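Local coordinates for uncharacterized protein (Bacteroides vulgatus, PDB 4Q88) that is probably a glycoside hydrolase of family 88, though its substrate is not established, at residues A[200-212]-A[259-273]. Numbering follows the deposited sequence. Where two conformers were deposited one is given.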
ATOM      1  N   THR A 200     -14.432  19.923   2.477  1.00 20.53           N
ATOM      2  CA  THR A 200     -14.140  19.785   3.906  1.00 19.96           C
ATOM      3  C   THR A 200     -14.938  20.803   4.709  1.00 20.77           C
ATOM      4  O   THR A 200     -15.579  21.718   4.171  1.00 19.90           O
ATOM      5  CB  THR A 200     -12.658  19.946   4.225  1.00 19.84           C
ATOM      6  OG1 THR A 200     -12.275  21.328   4.000  1.00 19.55           O
ATOM      7  CG2 THR A 200     -11.790  18.979   3.384  1.00 19.95           C
ATOM      8  N   ILE A 201     -14.857  20.672   6.033  1.00 22.14           N
ATOM      9  CA  ILE A 201     -15.552  21.575   6.943  1.00 23.02           C
ATOM     10  C   ILE A 201     -15.123  23.028   6.725  1.00 21.25           C
ATOM     11  O   ILE A 201     -15.900  23.976   6.921  1.00 22.32           O
ATOM     12  CB  ILE A 201     -15.253  21.214   8.428  1.00 29.55           C
ATOM     13  CG1 ILE A 201     -15.764  19.808   8.784  1.00 36.70           C
ATOM     14  CG2 ILE A 201     -15.974  22.203   9.334  1.00 33.58           C
ATOM     15  CD1 ILE A 201     -17.280  19.680   8.797  1.00 39.65           C
ATOM     16  N   ASN A 202     -13.869  23.226   6.348  1.00 19.01           N
ATOM     17  CA  ASN A 202     -13.362  24.559   6.039  1.00 18.43           C
ATOM     18  C   ASN A 202     -13.327  24.924   4.564  1.00 19.57           C
ATOM     19  O   ASN A 202     -12.656  25.916   4.177  1.00 20.93           O
ATOM     20  CB  ASN A 202     -12.009  24.756   6.669  1.00 19.87           C
ATOM     21  CG  ASN A 202     -12.075  24.701   8.172  1.00 18.79           C
ATOM     22  OD1 ASN A 202     -12.698  25.577   8.812  1.00 19.46           O
ATOM     23  ND2 ASN A 202     -11.503  23.664   8.753  1.00 17.97           N
ATOM     24  N   GLY A 203     -14.141  24.223   3.778  1.00 19.50           N
ATOM     25  CA  GLY A 203     -14.400  24.579   2.386  1.00 20.96           C
ATOM     26  C   GLY A 203     -13.308  24.172   1.416  1.00 20.74           C
ATOM     27  O   GLY A 203     -13.211  24.718   0.343  1.00 22.76           O
ATOM     28  N   LYS A 204     -12.493  23.215   1.803  1.00 19.44           N
ATOM     29  CA  LYS A 204     -11.308  22.791   1.037  0.60 20.35           C
ATOM     30  C   LYS A 204     -11.596  21.530   0.221  1.00 18.74           C
ATOM     31  O   LYS A 204     -12.557  20.811   0.484  1.00 19.54           O
ATOM     32  CB  LYS A 204     -10.131  22.519   1.962  0.60 21.52           C
ATOM     33  CG  LYS A 204      -9.781  23.603   2.997  0.60 24.74           C
ATOM     34  CD  LYS A 204      -9.359  24.921   2.358  0.60 26.96           C
ATOM     35  CE  LYS A 204      -9.105  26.039   3.377  0.60 30.22           C
ATOM     36  NZ  LYS A 204      -8.050  25.667   4.347  0.60 32.92           N
ATOM     37  N   LYS A 205     -10.700  21.194  -0.716  1.00 17.73           N
ATOM     38  CA  LYS A 205     -10.734  19.884  -1.336  1.00 17.71           C
ATOM     39  C   LYS A 205     -10.320  18.816  -0.348  1.00 16.04           C
ATOM     40  O   LYS A 205      -9.385  19.023   0.449  1.00 16.80           O
ATOM     41  CB  LYS A 205      -9.785  19.855  -2.509  1.00 17.19           C
ATOM     42  CG  LYS A 205     -10.253  20.741  -3.672  1.00 18.35           C
ATOM     43  CD  LYS A 205      -9.271  20.760  -4.842  1.00 19.66           C
ATOM     44  CE  LYS A 205      -9.951  21.423  -6.097  1.00 21.36           C
ATOM     45  NZ  LYS A 205      -9.113  21.281  -7.335  1.00 22.15           N
ATOM     46  N   ASP A 206     -11.067  17.726  -0.303  1.00 16.16           N
ATOM     47  CA  ASP A 206     -10.873  16.649   0.667  1.00 17.05           C
ATOM     48  C   ASP A 206     -10.111  15.433   0.097  1.00 15.65           C
ATOM     49  O   ASP A 206     -10.694  14.599  -0.614  1.00 17.16           O
ATOM     50  CB  ASP A 206     -12.225  16.198   1.206  1.00 18.74           C
ATOM     51  CG  ASP A 206     -12.106  15.362   2.479  1.00 21.78           C
ATOM     52  OD1 ASP A 206     -10.989  15.195   3.057  1.00 19.36           O
ATOM     53  OD2 ASP A 206     -13.207  14.899   2.902  1.00 24.71           O
ATOM     54  N   PHE A 207      -8.817  15.359   0.388  1.00 14.72           N
ATOM     55  CA  PHE A 207      -7.937  14.292  -0.061  1.00 13.98           C
ATOM     56  C   PHE A 207      -7.558  13.427   1.136  1.00 14.80           C
ATOM     57  O   PHE A 207      -6.910  13.919   2.084  1.00 14.14           O
ATOM     58  CB  PHE A 207      -6.697  14.861  -0.759  1.00 14.99           C
ATOM     59  CG  PHE A 207      -7.005  15.617  -2.022  1.00 15.07           C
ATOM     60  CD1 PHE A 207      -7.402  14.932  -3.152  1.00 15.97           C
ATOM     61  CD2 PHE A 207      -6.825  16.988  -2.090  1.00 16.14           C
ATOM     62  CE1 PHE A 207      -7.663  15.594  -4.322  1.00 17.10           C
ATOM     63  CE2 PHE A 207      -7.097  17.661  -3.245  1.00 17.58           C
ATOM     64  CZ  PHE A 207      -7.525  16.976  -4.371  1.00 17.00           C
ATOM     65  N   TRP A 208      -8.011  12.171   1.126  1.00 14.62           N
ATOM     66  CA  TRP A 208      -7.733  11.285   2.246  1.00 15.94           C
ATOM     67  C   TRP A 208      -6.299  10.838   2.253  1.00 14.87           C
ATOM     68  O   TRP A 208      -5.842  10.225   1.275  1.00 14.95           O
ATOM     69  CB  TRP A 208      -8.663  10.084   2.195  1.00 17.13           C
ATOM     70  CG  TRP A 208      -8.566   9.128   3.314  1.00 18.99           C
ATOM     71  CD1 TRP A 208      -8.452   9.421   4.635  1.00 21.15           C
ATOM     72  CD2 TRP A 208      -8.683   7.708   3.227  1.00 19.59           C
ATOM     73  NE1 TRP A 208      -8.437   8.247   5.382  1.00 21.30           N
ATOM     74  CE2 TRP A 208      -8.579   7.193   4.528  1.00 22.07           C
ATOM     75  CE3 TRP A 208      -8.814   6.808   2.148  1.00 20.59           C
ATOM     76  CZ2 TRP A 208      -8.682   5.815   4.810  1.00 22.78           C
ATOM     77  CZ3 TRP A 208      -8.849   5.415   2.436  1.00 24.12           C
ATOM     78  CH2 TRP A 208      -8.760   4.952   3.752  1.00 23.38           C
ATOM     79  N   SER A 209      -5.613  11.005   3.383  1.00 15.30           N
ATOM     80  CA  SER A 209      -4.192  10.641   3.511  1.00 15.81           C
ATOM     81  C   SER A 209      -3.892   9.182   3.262  1.00 14.89           C
ATOM     82  O   SER A 209      -3.034   8.878   2.398  1.00 16.14           O
ATOM     83  CB  SER A 209      -3.648  10.982   4.930  1.00 16.39           C
ATOM     84  OG  SER A 209      -2.277  10.622   5.079  1.00 18.59           O
ATOM     85  N   ARG A 210      -4.533   8.249   3.963  1.00 15.54           N
ATOM     86  CA  ARG A 210      -4.179   6.825   3.736  1.00 15.30           C
ATOM     87  C   ARG A 210      -4.487   6.480   2.264  1.00 14.54           C
ATOM     88  O   ARG A 210      -3.718   5.749   1.626  1.00 14.88           O
ATOM     89  CB  ARG A 210      -4.909   5.893   4.722  1.00 16.50           C
ATOM     90  CG  ARG A 210      -4.785   4.496   4.280  1.00 17.45           C
ATOM     91  CD  ARG A 210      -4.985   3.486   5.386  1.00 18.53           C
ATOM     92  NE  ARG A 210      -6.351   3.349   5.860  1.00 18.97           N
ATOM     93  CZ  ARG A 210      -6.734   3.494   7.128  1.00 19.22           C
ATOM     94  NH1 ARG A 210      -8.016   3.247   7.462  1.00 20.65           N
ATOM     95  NH2 ARG A 210      -5.883   3.868   8.061  1.00 19.51           N
ATOM     96  N   GLY A 211      -5.538   7.050   1.680  1.00 14.43           N
ATOM     97  CA  GLY A 211      -5.888   6.810   0.251  1.00 13.12           C
ATOM     98  C   GLY A 211      -4.726   7.186  -0.682  1.00 14.27           C
ATOM     99  O   GLY A 211      -4.296   6.409  -1.564  1.00 16.67           O
ATOM    100  N   ASP A 212      -4.243   8.404  -0.546  1.00 14.45           N
ATOM    101  CA  ASP A 212      -3.115   8.856  -1.315  1.00 16.61           C
ATOM    102  C   ASP A 212      -1.828   8.146  -0.956  1.00 15.00           C
ATOM    103  O   ASP A 212      -0.974   7.913  -1.874  1.00 16.33           O
ATOM    104  CB  ASP A 212      -2.959  10.362  -1.307  1.00 16.06           C
ATOM    105  CG  ASP A 212      -3.939  11.025  -2.219  1.00 18.13           C
ATOM    106  OD1 ASP A 212      -3.665  11.015  -3.415  1.00 16.41           O
ATOM    107  OD2 ASP A 212      -5.066  11.413  -1.760  1.00 17.23           O
ATOM    108  N   ARG A 259      -5.317  13.322   8.230  1.00 17.18           N
ATOM    109  CA  ARG A 259      -6.211  12.475   7.487  1.00 17.00           C
ATOM    110  C   ARG A 259      -6.885  13.171   6.280  1.00 17.43           C
ATOM    111  O   ARG A 259      -7.108  12.521   5.263  1.00 16.83           O
ATOM    112  CB  ARG A 259      -7.264  11.920   8.437  1.00 17.21           C
ATOM    113  CG  ARG A 259      -6.722  10.847   9.397  1.00 17.68           C
ATOM    114  CD  ARG A 259      -7.724  10.672  10.535  1.00 19.37           C
ATOM    115  NE  ARG A 259      -7.532  11.699  11.532  1.00 18.49           N
ATOM    116  CZ  ARG A 259      -8.384  11.956  12.513  1.00 21.66           C
ATOM    117  NH1 ARG A 259      -9.452  11.146  12.703  1.00 19.85           N
ATOM    118  NH2 ARG A 259      -8.117  12.958  13.365  1.00 20.54           N
ATOM    119  N   SER A 260      -7.246  14.457   6.419  1.00 18.21           N
ATOM    120  CA  SER A 260      -7.617  15.293   5.294  1.00 17.35           C
ATOM    121  C   SER A 260      -6.406  16.140   4.983  1.00 16.87           C
ATOM    122  O   SER A 260      -6.018  17.019   5.781  1.00 17.25           O
ATOM    123  CB  SER A 260      -8.863  16.172   5.608  1.00 17.79           C
ATOM    124  OG  SER A 260      -9.283  16.824   4.439  1.00 18.08           O
ATOM    125  N   LEU A 261      -5.724  15.815   3.884  1.00 14.98           N
ATOM    126  CA  LEU A 261      -4.366  16.274   3.659  1.00 16.98           C
ATOM    127  C   LEU A 261      -4.213  17.797   3.656  1.00 18.82           C
ATOM    128  O   LEU A 261      -3.232  18.302   4.213  1.00 19.07           O
ATOM    129  CB  LEU A 261      -3.809  15.693   2.343  1.00 16.08           C
ATOM    130  CG  LEU A 261      -3.448  14.230   2.361  1.00 17.16           C
ATOM    131  CD1 LEU A 261      -3.243  13.694   0.934  1.00 17.78           C
ATOM    132  CD2 LEU A 261      -2.235  13.957   3.227  1.00 18.05           C
ATOM    133  N   ILE A 262      -5.182  18.496   3.065  1.00 19.22           N
ATOM    134  CA  ILE A 262      -5.097  19.942   3.019  0.60 20.86           C
ATOM    135  C   ILE A 262      -6.137  20.670   3.908  1.00 21.96           C
ATOM    136  O   ILE A 262      -6.224  21.868   3.867  1.00 23.33           O
ATOM    137  CB  ILE A 262      -5.019  20.464   1.587  0.60 22.03           C
ATOM    138  CG1 ILE A 262      -6.271  20.116   0.803  0.60 22.48           C
ATOM    139  CG2 ILE A 262      -3.802  19.857   0.853  0.60 21.59           C
ATOM    140  CD1 ILE A 262      -6.339  20.860  -0.518  0.60 24.17           C
ATOM    141  N   ASP A 263      -6.803  19.934   4.812  1.00 19.82           N
ATOM    142  CA  ASP A 263      -7.604  20.525   5.916  1.00 19.88           C
ATOM    143  C   ASP A 263      -7.228  19.839   7.241  1.00 19.92           C
ATOM    144  O   ASP A 263      -7.961  18.974   7.754  1.00 18.89           O
ATOM    145  CB  ASP A 263      -9.062  20.422   5.639  1.00 19.78           C
ATOM    146  CG  ASP A 263      -9.890  21.328   6.551  1.00 20.06           C
ATOM    147  OD1 ASP A 263      -9.361  21.771   7.586  1.00 19.48           O
ATOM    148  OD2 ASP A 263     -11.055  21.639   6.230  1.00 20.77           O
ATOM    149  N   PRO A 264      -6.091  20.215   7.798  1.00 20.35           N
ATOM    150  CA  PRO A 264      -5.697  19.588   9.053  1.00 20.89           C
ATOM    151  C   PRO A 264      -6.703  19.810  10.181  1.00 22.26           C
ATOM    152  O   PRO A 264      -6.863  18.908  11.006  1.00 25.36           O
ATOM    153  CB  PRO A 264      -4.343  20.243   9.397  1.00 23.64           C
ATOM    154  CG  PRO A 264      -4.045  21.200   8.333  1.00 24.40           C
ATOM    155  CD  PRO A 264      -5.035  21.079   7.234  1.00 22.21           C
ATOM    156  N   GLU A 265      -7.425  20.932  10.177  1.00 19.40           N
ATOM    157  CA  GLU A 265      -8.380  21.265  11.258  1.00 21.22           C
ATOM    158  C   GLU A 265      -9.624  20.351  11.264  1.00 21.47           C
ATOM    159  O   GLU A 265     -10.213  20.075  12.313  1.00 20.35           O
ATOM    160  CB  GLU A 265      -8.849  22.690  11.058  1.00 23.09           C
ATOM    161  CG  GLU A 265      -7.869  23.792  11.414  1.00 26.71           C
ATOM    162  CD  GLU A 265      -6.607  23.881  10.557  1.00 31.20           C
ATOM    163  OE1 GLU A 265      -6.644  23.671   9.327  1.00 26.65           O
ATOM    164  OE2 GLU A 265      -5.553  24.136  11.178  1.00 38.43           O
ATOM    165  N   GLN A 266     -10.016  19.866  10.091  1.00 19.97           N
ATOM    166  CA  GLN A 266     -11.154  18.978   9.977  1.00 22.50           C
ATOM    167  C   GLN A 266     -10.933  17.651  10.718  1.00 20.67           C
ATOM    168  O   GLN A 266     -11.819  17.171  11.378  1.00 21.32           O
ATOM    169  CB  GLN A 266     -11.482  18.677   8.531  1.00 24.70           C
ATOM    170  CG  GLN A 266     -12.399  17.489   8.442  1.00 30.41           C
ATOM    171  CD  GLN A 266     -12.965  17.312   7.108  1.00 30.10           C
ATOM    172  OE1 GLN A 266     -13.700  18.161   6.629  1.00 29.28           O
ATOM    173  NE2 GLN A 266     -12.612  16.206   6.472  1.00 33.41           N
ATOM    174  N   ALA A 267      -9.762  17.051  10.573  1.00 21.44           N
ATOM    175  CA  ALA A 267      -9.482  15.736  11.155  1.00 22.42           C
ATOM    176  C   ALA A 267      -8.059  15.830  11.713  1.00 21.91           C
ATOM    177  O   ALA A 267      -7.074  15.436  11.053  1.00 22.28           O
ATOM    178  CB  ALA A 267      -9.628  14.667  10.061  1.00 25.72           C
ATOM    179  N   PRO A 268      -7.921  16.425  12.928  1.00 20.39           N
ATOM    180  CA  PRO A 268      -6.634  16.915  13.366  1.00 19.95           C
ATOM    181  C   PRO A 268      -5.686  15.848  13.920  1.00 19.45           C
ATOM    182  O   PRO A 268      -6.105  14.769  14.315  1.00 19.77           O
ATOM    183  CB  PRO A 268      -6.997  17.934  14.470  1.00 21.58           C
ATOM    184  CG  PRO A 268      -8.273  17.413  15.029  1.00 21.50           C
ATOM    185  CD  PRO A 268      -9.005  16.808  13.859  1.00 22.08           C
ATOM    186  N   GLY A 269      -4.418  16.198  13.954  1.00 20.23           N
ATOM    187  CA  GLY A 269      -3.422  15.493  14.768  1.00 20.84           C
ATOM    188  C   GLY A 269      -2.770  14.372  14.002  1.00 19.13           C
ATOM    189  O   GLY A 269      -3.108  14.100  12.848  1.00 19.50           O
ATOM    190  N   PRO A 270      -1.849  13.706  14.650  1.00 18.92           N
ATOM    191  CA  PRO A 270      -1.125  12.604  14.018  1.00 19.53           C
ATOM    192  C   PRO A 270      -2.003  11.510  13.446  1.00 19.76           C
ATOM    193  O   PRO A 270      -3.044  11.133  14.040  1.00 18.74           O
ATOM    194  CB  PRO A 270      -0.320  12.000  15.154  1.00 22.02           C
ATOM    195  CG  PRO A 270      -0.438  12.879  16.318  1.00 22.39           C
ATOM    196  CD  PRO A 270      -1.459  13.932  16.064  1.00 20.34           C
ATOM    197  N   GLU A 271      -1.543  10.958  12.317  1.00 18.54           N
ATOM    198  CA  GLU A 271      -2.055   9.717  11.767  1.00 18.62           C
ATOM    199  C   GLU A 271      -0.851   8.992  11.122  1.00 18.12           C
ATOM    200  O   GLU A 271      -0.036   9.615  10.451  1.00 20.35           O
ATOM    201  CB  GLU A 271      -3.207   9.930  10.769  1.00 18.27           C
ATOM    202  CG  GLU A 271      -4.051   8.664  10.562  1.00 19.29           C
ATOM    203  CD  GLU A 271      -3.402   7.624   9.630  1.00 19.18           C
ATOM    204  OE1 GLU A 271      -2.847   8.062   8.607  1.00 18.65           O
ATOM    205  OE2 GLU A 271      -3.479   6.384   9.927  1.00 17.39           O
ATOM    206  N   THR A 272      -0.731   7.705  11.404  1.00 16.75           N
ATOM    207  CA  THR A 272       0.475   6.947  11.048  1.00 17.15           C
ATOM    208  C   THR A 272       0.438   6.252   9.683  1.00 17.86           C
ATOM    209  O   THR A 272       1.496   6.095   9.056  1.00 19.06           O
ATOM    210  CB  THR A 272       0.768   5.936  12.147  1.00 16.95           C
ATOM    211  OG1 THR A 272       1.125   6.671  13.329  1.00 18.46           O
ATOM    212  CG2 THR A 272       1.897   4.953  11.762  1.00 18.16           C
ATOM    213  N   SER A 273      -0.701   5.700   9.301  1.00 17.18           N
ATOM    214  CA  SER A 273      -0.703   4.804   8.143  1.00 18.06           C
ATOM    215  C   SER A 273      -0.444   5.559   6.861  1.00 17.44           C
ATOM    216  O   SER A 273       0.398   5.141   6.065  1.00 17.76           O
ATOM    217  CB  SER A 273      -1.973   3.971   8.053  1.00 19.40           C
ATOM    218  OG  SER A 273      -3.147   4.776   7.946  1.00 18.43           O
TER
HETATM  219  O   HOH W   1      -8.119  24.215   7.297  1.00 28.69           O
HETATM  220  O   HOH W   2      -5.579  24.353   2.284  1.00 49.07           O
HETATM  221  O   HOH W   3      -7.849  17.548   2.142  1.00 15.09           O
HETATM  222  O   HOH W   4     -10.341  12.927   4.255  1.00 27.86           O
HETATM  223  O   HOH W   5      -1.391  10.146   7.540  1.00 16.36           O
HETATM  224  O   HOH W   6      -5.279   8.577   6.905  1.00 20.18           O
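Arg-259 O accepts from Ser-209 N (2.8 Å), tying together two loops at one end of the helical, six-hairpin (alpha/alpha)6 barrel expected of family 88; 200-212 runs into helix 209-225, and segment 259-273 leads into helix 272-287. A single beta bridge pairs Ser-260 with Trp-208. The short side chain of Ser-260 carries a hydroxyl that donates to Asp-206 OD1 at 2.7 Å from above the carboxylate plane and accepts from a water also bonded to Lys-205 O, Phe-207 N and Ile-262 N. Asp-206 OD2 is hydrogen-bonded to His-198 NE2. Leu-261 N completes the bridge with a nearly straight bond to Phe-207 O (171°), while its branched end suits apolar neighbours: CD1 meets Phe-207 CB, and the side chain also touches Leu-186 and Phe-278. Ile-262 sends CD1 to the edge of the Phe-207 ring.

Asp-263 closes the type I turn begun at Ser-260 and grips the opposing turn, Thr-200 to Gly-203. A chi1 of -165° swings its carboxylate away from the backbone N and out to that turn: OD2 takes Thr-200 OG1 (2.6 Å) on its anti lone pair and also Asn-202 N, whereas OD1 offers its syn lone pair to Asn-202 ND2 and forms an Asx motif with Gln-266 N. Replacing Asp-263 by alanine would probably leave Thr-200 OG1 and both N and ND2 of Asn-202 without this acceptor, the turn held less firmly. Gln-266, extended beyond CG, is long enough to bring OE1 to Ile-201 N. Glu-271 caps helix 272-287 by accepting from Ser-273 N, and Ser-273 OG, donating to Glu-271 OE2, receives Arg-210 NH2 at 2.9 Å, only 5° out of the guanidinium plane.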